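Local coordinates for restriction endonuclease S subunits (Thermoanaerobacter tengcongensis, PDB 3OKG), which probably binds DNA as the specificity subunit of a type I restriction-modification methyltransferase, which is built from M and S polypeptides, at residues A[193-198]-A[393-398]; A[248-253]-A[257-262]. One frame throughout, in Å; residues are numbered along the deposited sequence.

Contact 1 (A[193-198]-A[393-398]); sequences EVRRLR and EAELKR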
ATOM      1  N   GLU A 193      13.786  -4.765  -5.657  1.00 20.38           N
ATOM      2  CA  GLU A 193      14.161  -4.235  -6.974  1.00 19.57           C
ATOM      3  C   GLU A 193      12.906  -3.864  -7.751  1.00 20.82           C
ATOM      4  O   GLU A 193      12.867  -2.874  -8.472  1.00 19.85           O
ATOM      5  CB  GLU A 193      14.847  -5.322  -7.774  1.00 24.86           C
ATOM      6  CG  GLU A 193      16.319  -5.257  -8.007  1.00 39.63           C
ATOM      7  CD  GLU A 193      16.691  -6.050  -9.286  1.00 73.95           C
ATOM      8  OE1 GLU A 193      17.133  -5.436 -10.300  1.00 52.22           O
ATOM      9  OE2 GLU A 193      16.500  -7.289  -9.290  1.00 38.22           O
ATOM     10  N   VAL A 194      11.909  -4.733  -7.676  1.00 22.31           N
ATOM     11  CA  VAL A 194      10.666  -4.521  -8.418  1.00 19.94           C
ATOM     12  C   VAL A 194       9.888  -3.338  -7.873  1.00 25.71           C
ATOM     13  O   VAL A 194       9.346  -2.527  -8.640  1.00 22.50           O
ATOM     14  CB  VAL A 194       9.826  -5.824  -8.465  1.00 22.04           C
ATOM     15  CG1 VAL A 194       8.407  -5.562  -9.018  1.00 26.67           C
ATOM     16  CG2 VAL A 194      10.546  -6.845  -9.282  1.00 21.60           C
ATOM     17  N   ARG A 195       9.849  -3.202  -6.547  1.00 22.71           N
ATOM     18  CA  ARG A 195       9.207  -2.039  -5.942  1.00 28.07           C
ATOM     19  C   ARG A 195       9.813  -0.739  -6.422  1.00 29.52           C
ATOM     20  O   ARG A 195       9.071   0.190  -6.755  1.00 28.98           O
ATOM     21  CB  ARG A 195       9.241  -2.096  -4.399  1.00 30.13           C
ATOM     22  CG  ARG A 195       8.742  -3.388  -3.852  1.00 37.48           C
ATOM     23  CD  ARG A 195       8.566  -3.322  -2.347  1.00 57.69           C
ATOM     24  NE  ARG A 195       7.278  -2.733  -2.027  1.00 63.93           N
ATOM     25  CZ  ARG A 195       7.125  -1.501  -1.574  1.00 46.53           C
ATOM     26  NH1 ARG A 195       8.193  -0.740  -1.360  1.00 54.10           N
ATOM     27  NH2 ARG A 195       5.910  -1.038  -1.328  1.00 46.03           N
ATOM     28  N   ARG A 196      11.151  -0.678  -6.469  1.00 27.24           N
ATOM     29  CA  ARG A 196      11.865   0.514  -6.938  1.00 29.96           C
ATOM     30  C   ARG A 196      11.544   0.797  -8.388  1.00 31.68           C
ATOM     31  O   ARG A 196      11.308   1.941  -8.781  1.00 24.62           O
ATOM     32  CB  ARG A 196      13.379   0.337  -6.820  1.00 26.76           C
ATOM     33  CG  ARG A 196      13.931   0.591  -5.445  1.00 31.73           C
ATOM     34  CD  ARG A 196      15.322  -0.058  -5.253  1.00 31.90           C
ATOM     35  NE  ARG A 196      15.475  -0.297  -3.822  1.00 56.29           N
ATOM     36  CZ  ARG A 196      16.218  -1.245  -3.270  1.00 37.35           C
ATOM     37  NH1 ARG A 196      16.916  -2.084  -4.025  1.00 40.84           N
ATOM     38  NH2 ARG A 196      16.239  -1.357  -1.948  1.00 38.85           N
ATOM     39  N   LEU A 197      11.543  -0.257  -9.187  1.00 21.40           N
ATOM     40  CA  LEU A 197      11.243  -0.125 -10.603  1.00 23.16           C
ATOM     41  C   LEU A 197       9.840   0.470 -10.783  1.00 23.72           C
ATOM     42  O   LEU A 197       9.640   1.365 -11.602  1.00 25.78           O
ATOM     43  CB  LEU A 197      11.304  -1.505 -11.256  1.00 22.15           C
ATOM     44  CG  LEU A 197      11.240  -1.469 -12.779  1.00 25.12           C
ATOM     45  CD1 LEU A 197      12.422  -0.685 -13.365  1.00 25.29           C
ATOM     46  CD2 LEU A 197      11.186  -2.916 -13.303  1.00 24.49           C
ATOM     47  N   ARG A 198       8.883  -0.064 -10.030  1.00 21.70           N
ATOM     48  CA  ARG A 198       7.503   0.395 -10.092  1.00 23.18           C
ATOM     49  C   ARG A 198       7.444   1.879  -9.775  1.00 31.13           C
ATOM     50  O   ARG A 198       6.841   2.658 -10.512  1.00 29.60           O
ATOM     51  CB  ARG A 198       6.631  -0.391  -9.111  1.00 26.46           C
ATOM     52  CG  ARG A 198       5.139  -0.144  -9.273  1.00 30.44           C
ATOM     53  CD  ARG A 198       4.350  -1.439  -9.163  1.00 21.70           C
ATOM     54  NE  ARG A 198       4.905  -2.333  -8.149  1.00 47.86           N
ATOM     55  CZ  ARG A 198       4.958  -3.654  -8.269  1.00 66.51           C
ATOM     56  NH1 ARG A 198       4.491  -4.244  -9.361  1.00 37.97           N
ATOM     57  NH2 ARG A 198       5.480  -4.389  -7.296  1.00 69.23           N
ATOM     58  N   GLU A 393       5.267  -2.176   4.527  1.00 42.66           N
ATOM     59  CA  GLU A 393       5.341  -3.190   5.569  1.00 53.76           C
ATOM     60  C   GLU A 393       4.576  -4.477   5.201  1.00 50.99           C
ATOM     61  O   GLU A 393       5.102  -5.591   5.369  1.00 28.12           O
ATOM     62  CB  GLU A 393       4.877  -2.640   6.918  1.00 34.58           C
ATOM     63  CG  GLU A 393       5.004  -3.693   8.030  1.00 43.94           C
ATOM     64  CD  GLU A 393       4.303  -3.288   9.318  1.00 71.66           C
ATOM     65  OE1 GLU A 393       3.519  -2.309   9.298  1.00 53.11           O
ATOM     66  OE2 GLU A 393       4.533  -3.958  10.349  1.00 64.12           O
ATOM     67  N   ALA A 394       3.348  -4.329   4.696  1.00 30.93           N
ATOM     68  CA  ALA A 394       2.547  -5.498   4.299  1.00 27.00           C
ATOM     69  C   ALA A 394       3.136  -6.263   3.116  1.00 46.38           C
ATOM     70  O   ALA A 394       3.268  -7.490   3.145  1.00 32.83           O
ATOM     71  CB  ALA A 394       1.121  -5.082   3.996  1.00 43.43           C
ATOM     72  N   GLU A 395       3.500  -5.558   2.059  1.00 35.02           N
ATOM     73  CA  GLU A 395       4.037  -6.278   0.917  1.00 42.72           C
ATOM     74  C   GLU A 395       5.278  -7.066   1.347  1.00 42.98           C
ATOM     75  O   GLU A 395       5.423  -8.244   1.028  1.00 31.82           O
ATOM     76  CB  GLU A 395       4.365  -5.350  -0.262  1.00 37.48           C
ATOM     77  CG  GLU A 395       4.094  -6.005  -1.610  1.00 57.76           C
ATOM     78  CD  GLU A 395       4.984  -5.508  -2.751  1.00 37.41           C
ATOM     79  OE1 GLU A 395       4.781  -6.009  -3.875  1.00 46.28           O
ATOM     80  OE2 GLU A 395       5.881  -4.647  -2.547  1.00 39.28           O
ATOM     81  N   LEU A 396       6.183  -6.426   2.070  1.00 28.96           N
ATOM     82  CA  LEU A 396       7.391  -7.112   2.396  1.00 25.73           C
ATOM     83  C   LEU A 396       7.097  -8.316   3.318  1.00 19.78           C
ATOM     84  O   LEU A 396       7.615  -9.380   3.078  1.00 26.64           O
ATOM     85  CB  LEU A 396       8.451  -6.166   2.980  1.00 27.72           C
ATOM     86  CG  LEU A 396       8.861  -4.950   2.116  1.00 41.54           C
ATOM     87  CD1 LEU A 396      10.116  -4.305   2.700  1.00 48.37           C
ATOM     88  CD2 LEU A 396       9.102  -5.351   0.655  1.00 40.08           C
ATOM     89  N   LYS A 397       6.271  -8.153   4.352  1.00 20.82           N
ATOM     90  CA  LYS A 397       6.109  -9.243   5.307  1.00 21.28           C
ATOM     91  C   LYS A 397       5.392 -10.452   4.690  1.00 26.41           C
ATOM     92  O   LYS A 397       5.755 -11.597   4.931  1.00 21.13           O
ATOM     93  CB  LYS A 397       5.402  -8.746   6.570  1.00 24.61           C
ATOM     94  CG  LYS A 397       6.347  -8.086   7.584  1.00 27.26           C
ATOM     95  CD  LYS A 397       5.519  -7.509   8.749  1.00 32.51           C
ATOM     96  CE  LYS A 397       6.390  -7.067   9.907  1.00 30.70           C
ATOM     97  NZ  LYS A 397       5.557  -6.613  11.045  1.00 39.39           N
ATOM     98  N   ARG A 398       4.363 -10.199   3.894  1.00 22.37           N
ATOM     99  CA  ARG A 398       3.591 -11.305   3.318  1.00 19.07           C
ATOM    100  C   ARG A 398       4.275 -11.976   2.112  1.00 16.18           C
ATOM    101  O   ARG A 398       4.124 -13.188   1.880  1.00 18.98           O
ATOM    102  CB  ARG A 398       2.187 -10.832   2.950  1.00 23.73           C
ATOM    103  CG  ARG A 398       1.381 -10.339   4.182  1.00 25.18           C
ATOM    104  CD  ARG A 398       1.388 -11.331   5.372  1.00 23.62           C
ATOM    105  NE  ARG A 398       1.020 -12.683   4.963  1.00 24.74           N
ATOM    106  CZ  ARG A 398       1.205 -13.771   5.710  1.00 27.59           C
ATOM    107  NH1 ARG A 398       1.711 -13.663   6.932  1.00 23.51           N
ATOM    108  NH2 ARG A 398       0.852 -14.964   5.242  1.00 26.79           N
TER
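The helical segments carrying Arg195 and Glu395 run roughly antiparallel, at 151°, with axes 12.5 Å apart at closest approach, so long side chains have to bridge the gap. The two segments belong to helices predicted to form coiled coils, but at this spacing a salt-bridge network joins them. The outstretched Glu395 chain runs alongside the Arg195 chain, head to tail with it, and brings OE2 to the NE edge of the guanidinium, near its plane; the carboxylate itself is turned by 62°. The hydrogen-bonded salt bridge from Arg195 NE to Glu395 OE2 is modelled at 2.4 Å, a separation so short that its exact value is doubtful. A bend at chi3 (84°) turns the Arg195 guanidinium off the line of its chain. The other oxygen, Glu395 OE1, stands obliquely to the Arg198 guanidinium, 3.8 Å from Arg198 NH2, a long ion pair. The Arg198 chain folds at chi2 and chi3, and NH2 is its atom nearest the carboxylate. The apolar part of the contact is small: Leu396 CD2 meets Arg195 CD at 3.7 Å. Leu396 is buried and also packs on Val191 and Arg192, while Arg198 lies against Leu385 and Ala388 of helix 365-388. Arg195 NH2 makes a weak hydrogen bond to Ala390 O, in the link between helices 365-388 and 392-407. One carboxylate thus serves two arginines, OE2 closely and OE1 only at long range, and the pairing would probably favour an ionised Glu395. Since all three charged residues are partly exposed, solvent probably screens these charges.

Contact 2 (A[248-253]-A[257-262]); sequences STYNFE and LPFFQG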
ATOM      1  N   SER A 248     -38.623  19.820   0.585  1.00 56.13           N
ATOM      2  CA  SER A 248     -39.845  19.014   0.582  1.00 52.63           C
ATOM      3  C   SER A 248     -40.245  18.320  -0.732  1.00 51.63           C
ATOM      4  O   SER A 248     -41.387  17.884  -0.871  1.00 49.19           O
ATOM      5  CB  SER A 248     -40.995  19.898   1.072  1.00 58.44           C
ATOM      6  OG  SER A 248     -41.574  20.622   0.002  1.00 70.74           O
ATOM      7  N   THR A 249     -39.321  18.210  -1.686  1.00 53.36           N
ATOM      8  CA  THR A 249     -39.609  17.506  -2.933  1.00 54.15           C
ATOM      9  C   THR A 249     -38.591  16.376  -2.988  1.00 44.50           C
ATOM     10  O   THR A 249     -38.628  15.542  -3.896  1.00 50.31           O
ATOM     11  CB  THR A 249     -39.486  18.327  -4.236  1.00 44.69           C
ATOM     12  OG1 THR A 249     -38.149  18.815  -4.369  1.00 46.39           O
ATOM     13  CG2 THR A 249     -40.443  19.505  -4.211  1.00 43.69           C
ATOM     14  N   TYR A 250     -37.693  16.358  -2.007  1.00 44.26           N
ATOM     15  CA  TYR A 250     -36.793  15.224  -1.778  1.00 46.61           C
ATOM     16  C   TYR A 250     -37.502  14.059  -1.092  1.00 63.83           C
ATOM     17  O   TYR A 250     -38.300  14.259  -0.170  1.00 52.21           O
ATOM     18  CB  TYR A 250     -35.611  15.637  -0.916  1.00 49.25           C
ATOM     19  CG  TYR A 250     -34.916  16.883  -1.384  1.00 62.76           C
ATOM     20  CD1 TYR A 250     -34.427  16.987  -2.684  1.00 58.34           C
ATOM     21  CD2 TYR A 250     -34.734  17.958  -0.522  1.00 63.33           C
ATOM     22  CE1 TYR A 250     -33.781  18.143  -3.114  1.00 63.40           C
ATOM     23  CE2 TYR A 250     -34.089  19.109  -0.939  1.00 59.16           C
ATOM     24  CZ  TYR A 250     -33.614  19.198  -2.234  1.00 66.96           C
ATOM     25  OH  TYR A 250     -32.976  20.351  -2.640  1.00 61.42           O
ATOM     26  N   ASN A 251     -37.181  12.848  -1.539  1.00 59.69           N
ATOM     27  CA  ASN A 251     -37.759  11.616  -1.013  1.00 50.76           C
ATOM     28  C   ASN A 251     -36.801  10.452  -1.242  1.00 69.48           C
ATOM     29  O   ASN A 251     -35.828  10.577  -1.993  1.00 61.08           O
ATOM     30  CB  ASN A 251     -39.057  11.303  -1.740  1.00 52.84           C
ATOM     31  CG  ASN A 251     -38.845  11.088  -3.225  1.00 64.37           C
ATOM     32  OD1 ASN A 251     -38.856  12.045  -4.009  1.00 59.11           O
ATOM     33  ND2 ASN A 251     -38.643   9.831  -3.622  1.00 49.17           N
ATOM     34  N   PHE A 252     -37.084   9.316  -0.608  1.00 48.43           N
ATOM     35  CA  PHE A 252     -36.329   8.091  -0.860  1.00 56.27           C
ATOM     36  C   PHE A 252     -37.239   7.024  -1.418  1.00 59.72           C
ATOM     37  O   PHE A 252     -36.962   5.832  -1.275  1.00 70.21           O
ATOM     38  CB  PHE A 252     -35.653   7.582   0.414  1.00 45.56           C
ATOM     39  CG  PHE A 252     -34.663   8.548   0.988  1.00 44.32           C
ATOM     40  CD1 PHE A 252     -33.328   8.494   0.617  1.00 46.16           C
ATOM     41  CD2 PHE A 252     -35.067   9.522   1.879  1.00 48.19           C
ATOM     42  CE1 PHE A 252     -32.412   9.397   1.140  1.00 42.78           C
ATOM     43  CE2 PHE A 252     -34.158  10.427   2.407  1.00 44.64           C
ATOM     44  CZ  PHE A 252     -32.826  10.365   2.037  1.00 55.41           C
ATOM     45  N   GLU A 253     -38.322   7.456  -2.061  1.00 58.90           N
ATOM     46  CA  GLU A 253     -39.327   6.530  -2.578  1.00 58.78           C
ATOM     47  C   GLU A 253     -39.218   6.364  -4.088  1.00 60.14           C
ATOM     48  O   GLU A 253     -40.125   5.828  -4.729  1.00 69.92           O
ATOM     49  CB  GLU A 253     -40.744   6.995  -2.207  1.00 69.53           C
ATOM     50  CG  GLU A 253     -40.857   7.746  -0.880  1.00 73.37           C
ATOM     51  CD  GLU A 253     -39.999   7.145   0.228  1.00 88.26           C
ATOM     52  OE1 GLU A 253     -39.212   7.903   0.847  1.00 75.38           O
ATOM     53  OE2 GLU A 253     -40.101   5.920   0.477  1.00 78.19           O
ATOM     54  N   LEU A 257     -36.392  11.799  -9.865  1.00 55.47           N
ATOM     55  CA  LEU A 257     -35.045  11.474 -10.333  1.00 47.14           C
ATOM     56  C   LEU A 257     -34.037  11.665  -9.216  1.00 50.05           C
ATOM     57  O   LEU A 257     -34.235  12.519  -8.344  1.00 42.60           O
ATOM     58  CB  LEU A 257     -34.654  12.383 -11.513  1.00 51.09           C
ATOM     59  CG  LEU A 257     -35.362  12.181 -12.851  1.00 61.51           C
ATOM     60  CD1 LEU A 257     -34.892  13.227 -13.846  1.00 47.97           C
ATOM     61  CD2 LEU A 257     -35.125  10.769 -13.383  1.00 44.30           C
ATOM     62  N   PRO A 258     -32.935  10.891  -9.245  1.00 40.43           N
ATOM     63  CA  PRO A 258     -31.897  11.115  -8.230  1.00 37.05           C
ATOM     64  C   PRO A 258     -31.461  12.565  -8.266  1.00 40.90           C
ATOM     65  O   PRO A 258     -31.473  13.184  -9.334  1.00 46.93           O
ATOM     66  CB  PRO A 258     -30.760  10.183  -8.668  1.00 40.10           C
ATOM     67  CG  PRO A 258     -31.447   9.112  -9.479  1.00 42.88           C
ATOM     68  CD  PRO A 258     -32.602   9.790 -10.166  1.00 32.38           C
ATOM     69  N   PHE A 259     -31.082  13.109  -7.119  1.00 38.75           N
ATOM     70  CA  PHE A 259     -30.731  14.519  -7.048  1.00 41.01           C
ATOM     71  C   PHE A 259     -29.340  14.660  -6.476  1.00 55.63           C
ATOM     72  O   PHE A 259     -29.020  14.070  -5.437  1.00 47.99           O
ATOM     73  CB  PHE A 259     -31.740  15.305  -6.192  1.00 36.12           C
ATOM     74  CG  PHE A 259     -31.299  16.713  -5.871  1.00 37.84           C
ATOM     75  CD1 PHE A 259     -31.541  17.748  -6.757  1.00 37.54           C
ATOM     76  CD2 PHE A 259     -30.648  16.995  -4.681  1.00 39.64           C
ATOM     77  CE1 PHE A 259     -31.133  19.047  -6.458  1.00 37.81           C
ATOM     78  CE2 PHE A 259     -30.233  18.279  -4.371  1.00 39.50           C
ATOM     79  CZ  PHE A 259     -30.479  19.313  -5.265  1.00 48.86           C
ATOM     80  N   PHE A 260     -28.509  15.438  -7.161  1.00 35.91           N
ATOM     81  CA  PHE A 260     -27.154  15.669  -6.686  1.00 37.62           C
ATOM     82  C   PHE A 260     -26.913  17.155  -6.466  1.00 49.64           C
ATOM     83  O   PHE A 260     -26.946  17.963  -7.407  1.00 41.27           O
ATOM     84  CB  PHE A 260     -26.127  15.066  -7.661  1.00 43.15           C
ATOM     85  CG  PHE A 260     -26.422  13.639  -8.046  1.00 43.53           C
ATOM     86  CD1 PHE A 260     -26.334  12.620  -7.105  1.00 46.01           C
ATOM     87  CD2 PHE A 260     -26.787  13.313  -9.344  1.00 32.81           C
ATOM     88  CE1 PHE A 260     -26.606  11.313  -7.456  1.00 32.19           C
ATOM     89  CE2 PHE A 260     -27.060  11.997  -9.710  1.00 40.10           C
ATOM     90  CZ  PHE A 260     -26.969  10.995  -8.760  1.00 50.63           C
ATOM     91  N   GLN A 261     -26.678  17.501  -5.209  1.00 46.15           N
ATOM     92  CA  GLN A 261     -26.571  18.886  -4.795  1.00 52.42           C
ATOM     93  C   GLN A 261     -25.287  19.502  -5.299  1.00 45.21           C
ATOM     94  O   GLN A 261     -25.281  20.629  -5.798  1.00 50.15           O
ATOM     95  CB  GLN A 261     -26.617  18.992  -3.266  1.00 34.76           C
ATOM     96  CG  GLN A 261     -26.083  20.305  -2.727  1.00 51.09           C
ATOM     97  CD  GLN A 261     -26.972  21.473  -3.094  1.00 61.00           C
ATOM     98  OE1 GLN A 261     -28.160  21.297  -3.368  1.00 66.96           O
ATOM     99  NE2 GLN A 261     -26.402  22.675  -3.111  1.00 72.63           N
ATOM    100  N   GLY A 262     -24.193  18.766  -5.158  1.00 40.20           N
ATOM    101  CA  GLY A 262     -22.885  19.335  -5.392  1.00 43.84           C
ATOM    102  C   GLY A 262     -21.762  18.321  -5.459  1.00 32.65           C
ATOM    103  O   GLY A 262     -22.001  17.121  -5.639  1.00 35.87           O
TER
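Tyr250 and Phe259 meet over the strand that separates theirs in a mixed five-stranded sheet, within the region assigned to the second DNA specificity domain. Their strands, 250-251 and 257-260, are not neighbours: strand 276-277 lies between them, antiparallel to both, and makes backbone hydrogen bonds to each, so the two aromatic side chains reach over it. The rings are set obliquely, centroids 5.0 Å apart and planes at 45°, an arrangement that is neither a stack nor a T-shaped pair. Phe259 offers one face, and Tyr250 CE1 comes down over it toward the rim. The Phe259 CB points toward 248-253, and with CG anti to the backbone N (chi1 169°) the ring comes to lie with a face under Tyr250 CE1. Tyr250 starts out pointing past the other strand, yet the end of its ring swings nearer. Both rings also touch Pro245, and Phe259 is buried against Cys277 and Cys308 of the adjoining strands. An alanine in place of Phe259 would probably leave the Tyr250 ring without the face it rests on and open a gap beside these two cysteines. The closest approach is 3.7 Å, from Tyr250 CE1 to Phe259 CD2, while Tyr250 OH lies 3.8 Å from Phe259 CZ.

From the N terminus the chain builds a first specificity region and then helix 174-216, which carries the first half of contact 1. It goes on into the second specificity region, where contact 2 closes a very short loop, with three residues between its segments. After the rest of that region the chain returns through helices 365-388 and 392-407, and contact 1 closes a loop of 194 intervening residues that encloses contact 2 entirely. The contacts therefore nest and do not cross. Their centres are about 45 Å apart: contact 1 ties the long helix 174-216 to the short C-terminal helix 392-407 near the middle of the chain, contact 2 packs side chains from two non-adjacent strands of one sheet, far from that centre.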